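Local coordinates for protein cytochrome c (PDB 2D0S) that probably carries electrons as a small, single-heme protein whose iron sits in a covalently attached heme c, at residues 14-19 with 24-29. Sequence-based numbering, arbitrary orientation.
Sequences HAIDKK and SYKDVA. With HEC (heme c), chain B.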
loop_
_atom_site.group_PDB
_atom_site.type_symbol
_atom_site.label_atom_id
_atom_site.label_comp_id
_atom_site.label_asym_id
_atom_site.label_seq_id
_atom_site.Cartn_x
_atom_site.Cartn_y
_atom_site.Cartn_z
ATOM N N HIS A 14 8.196 -1.161 1.322
ATOM C CA HIS A 14 7.429 -0.505 2.370
ATOM C C HIS A 14 7.730 -1.237 3.671
ATOM O O HIS A 14 7.734 -2.466 3.698
ATOM C CB HIS A 14 5.888 -0.633 2.146
ATOM C CG HIS A 14 5.358 0.115 0.967
ATOM N ND1 HIS A 14 5.086 1.469 1.008
ATOM C CD2 HIS A 14 4.892 -0.323 -0.231
ATOM C CE1 HIS A 14 4.549 1.846 -0.141
ATOM N NE2 HIS A 14 4.443 0.783 -0.925
ATOM N N ALA A 15 7.793 -0.495 4.763
ATOM C CA ALA A 15 7.864 -1.076 6.083
ATOM C C ALA A 15 6.802 -0.434 6.950
ATOM O O ALA A 15 6.303 0.626 6.641
ATOM C CB ALA A 15 9.277 -0.849 6.700
ATOM N N ILE A 16 6.491 -1.066 8.063
ATOM C CA ILE A 16 5.509 -0.535 9.002
ATOM C C ILE A 16 5.927 0.856 9.533
ATOM O O ILE A 16 5.150 1.797 9.459
ATOM C CB ILE A 16 5.203 -1.558 10.127
ATOM C CG1 ILE A 16 4.607 -2.838 9.507
ATOM C CG2 ILE A 16 4.258 -0.962 11.216
ATOM C CD1 ILE A 16 4.099 -3.810 10.513
ATOM N N ASP A 17 7.088 0.909 10.170
ATOM C CA ASP A 17 7.581 2.106 10.848
ATOM C C ASP A 17 8.720 2.974 10.281
ATOM O O ASP A 17 9.116 3.942 10.905
ATOM C CB ASP A 17 7.976 1.553 12.237
ATOM C CG ASP A 17 8.287 0.012 12.206
ATOM O OD1 ASP A 17 7.504 -0.765 12.856
ATOM O OD2 ASP A 17 9.238 -0.430 11.450
ATOM N N LYS A 18 9.191 2.659 9.074
ATOM C CA LYS A 18 10.241 3.483 8.455
ATOM C C LYS A 18 10.087 3.534 6.947
ATOM O O LYS A 18 9.334 2.730 6.358
ATOM C CB LYS A 18 11.671 3.110 8.827
ATOM C CG LYS A 18 11.939 1.655 8.840
ATOM C CD LYS A 18 12.584 1.258 10.167
ATOM C CE LYS A 18 14.065 1.580 10.156
ATOM N NZ LYS A 18 14.692 1.208 8.827
ATOM N N LYS A 19 10.715 4.549 6.334
ATOM C CA LYS A 19 10.640 4.710 4.887
ATOM C C LYS A 19 11.753 3.976 4.137
ATOM O O LYS A 19 12.861 3.863 4.599
ATOM C CB LYS A 19 10.519 6.189 4.443
ATOM C CG LYS A 19 11.292 7.141 5.278
ATOM C CD LYS A 19 12.190 8.090 4.434
ATOM C CE LYS A 19 13.504 8.421 5.215
ATOM N NZ LYS A 19 14.001 9.820 5.010
ATOM N N SER A 24 6.103 4.644 4.625
ATOM C CA SER A 24 5.846 3.696 5.686
ATOM C C SER A 24 4.331 3.514 5.690
ATOM O O SER A 24 3.584 4.426 5.311
ATOM C CB SER A 24 6.342 4.263 7.035
ATOM O OG SER A 24 5.401 5.112 7.651
ATOM N N TYR A 25 3.889 2.354 6.171
ATOM C CA TYR A 25 2.478 2.051 6.287
ATOM C C TYR A 25 1.856 2.914 7.375
ATOM O O TYR A 25 0.715 3.253 7.286
ATOM C CB TYR A 25 2.270 0.577 6.605
ATOM C CG TYR A 25 2.490 -0.315 5.408
ATOM C CD1 TYR A 25 3.086 -1.551 5.554
ATOM C CD2 TYR A 25 2.167 0.118 4.120
ATOM C CE1 TYR A 25 3.329 -2.350 4.476
ATOM C CE2 TYR A 25 2.327 -0.716 3.029
ATOM C CZ TYR A 25 2.912 -1.952 3.231
ATOM O OH TYR A 25 3.148 -2.790 2.189
ATOM N N LYS A 26 2.633 3.293 8.379
ATOM C CA LYS A 26 2.125 4.177 9.439
ATOM C C LYS A 26 1.819 5.591 8.904
ATOM O O LYS A 26 0.840 6.193 9.295
ATOM C CB LYS A 26 3.114 4.251 10.618
ATOM C CG LYS A 26 2.993 3.137 11.657
ATOM C CD LYS A 26 3.905 3.468 12.874
ATOM C CE LYS A 26 3.598 2.603 14.112
ATOM N NZ LYS A 26 2.287 2.950 14.769
ATOM N N ASP A 27 2.615 6.045 7.929
ATOM C CA ASP A 27 2.364 7.355 7.264
ATOM C C ASP A 27 1.143 7.265 6.335
ATOM O O ASP A 27 0.365 8.234 6.209
ATOM C CB ASP A 27 3.582 7.786 6.418
ATOM C CG ASP A 27 4.569 8.684 7.186
ATOM O OD1 ASP A 27 5.530 9.164 6.533
ATOM O OD2 ASP A 27 4.420 8.883 8.425
ATOM N N VAL A 28 0.957 6.081 5.739
ATOM C CA VAL A 28 -0.206 5.868 4.867
ATOM C C VAL A 28 -1.446 5.916 5.758
ATOM O O VAL A 28 -2.358 6.665 5.468
ATOM C CB VAL A 28 -0.157 4.547 4.041
ATOM C CG1 VAL A 28 -1.583 4.261 3.349
ATOM C CG2 VAL A 28 0.969 4.624 2.949
ATOM N N ALA A 29 -1.438 5.174 6.872
ATOM C CA ALA A 29 -2.551 5.215 7.836
ATOM C C ALA A 29 -2.840 6.649 8.369
ATOM O O ALA A 29 -3.979 6.978 8.677
ATOM C CB ALA A 29 -2.270 4.285 8.984
HETATM FE FE HEC B . 3.503 0.677 -2.701
HETATM C CHA HEC B . 2.704 4.013 -2.543
HETATM C CHB HEC B . 0.770 -0.141 -0.897
HETATM C CHC HEC B . 4.097 -2.613 -3.406
HETATM C CHD HEC B . 6.594 1.514 -4.040
HETATM N NA HEC B . 2.061 1.701 -1.877
HETATM C C1A HEC B . 1.890 3.097 -1.910
HETATM C C2A HEC B . 0.683 3.430 -1.189
HETATM C C3A HEC B . 0.160 2.291 -0.688
HETATM C C4A HEC B . 1.005 1.181 -1.132
HETATM C CMA HEC B . -1.147 2.145 0.154
HETATM C CAA HEC B . 0.148 4.879 -0.981
HETATM C CBA HEC B . -0.645 5.244 -2.235
HETATM C CGA HEC B . -0.948 6.715 -2.300
HETATM O O1A HEC B . -0.842 7.416 -1.269
HETATM O O2A HEC B . -1.336 7.175 -3.388
HETATM N NB HEC B . 2.610 -1.056 -2.268
HETATM C C1B HEC B . 1.462 -1.175 -1.511
HETATM C C2B HEC B . 1.051 -2.553 -1.538
HETATM C C3B HEC B . 1.985 -3.251 -2.210
HETATM C C4B HEC B . 2.951 -2.301 -2.720
HETATM C CMB HEC B . -0.152 -3.079 -0.727
HETATM C CAB HEC B . 2.079 -4.798 -2.442
HETATM C CBB HEC B . 0.799 -5.357 -3.107
HETATM N NC HEC B . 5.037 -0.326 -3.526
HETATM C C1C HEC B . 5.091 -1.713 -3.717
HETATM C C2C HEC B . 6.390 -2.065 -4.241
HETATM C C3C HEC B . 7.000 -0.894 -4.602
HETATM C C4C HEC B . 6.214 0.184 -4.031
HETATM C CMC HEC B . 6.674 -3.481 -4.789
HETATM C CAC HEC B . 8.433 -0.615 -5.198
HETATM C CBC HEC B . 9.015 -1.624 -6.195
HETATM N ND HEC B . 4.507 2.528 -3.264
HETATM C C1D HEC B . 5.764 2.594 -3.838
HETATM C C2D HEC B . 6.094 3.977 -4.083
HETATM C C3D HEC B . 4.895 4.745 -3.582
HETATM C C4D HEC B . 3.962 3.763 -3.085
HETATM C CMD HEC B . 7.385 4.510 -4.725
HETATM C CAD HEC B . 4.642 6.243 -3.654
HETATM C CBD HEC B . 3.803 6.479 -4.895
HETATM C CGD HEC B . 3.522 7.971 -4.970
HETATM O O1D HEC B . 4.450 8.737 -4.624
HETATM O O2D HEC B . 2.378 8.382 -5.370
HETATM O O HOH W 1 7.018 6.157 9.720
#
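The phenol ring of Tyr25 lies beside the imidazole of His14, the planes tilted by only 20° yet offset, with little ring-on-ring stacking at a centroid separation of 5.1 Å. CB of His14 sits over the phenol face, 3.9 Å from the centroid of the Tyr25 ring, a CH-pi contact, and CE2 of Tyr25 lies over one face of the imidazole; the two side chains cross at about a right angle. With CG anti to the carbonyl carbon (chi1 -68°), His14 reaches toward the heme, and NE2 binds the iron at 2.0 Å; Met57 SD is the other axial ligand. ND1 donates to Pro23 O, which limits rotation of the ring about its bond to iron. This is the proximal side of a class I cytochrome c fold, where the loop that begins at the histidine of the CXXCH heme-binding motif meets helix 25-31. Ser24 is the N-cap of that helix, OG accepting from Asp27 N at 3.0 Å and sharing a water with Asp17 O, the latter bond weak. Two backbone bonds tie loop to first turn: Tyr25 N to Ala15 O, 3.0 Å, and Lys26 N to Ile16 O, 3.1 Å. CB and CG of Lys26 pack against the same Ile16 O.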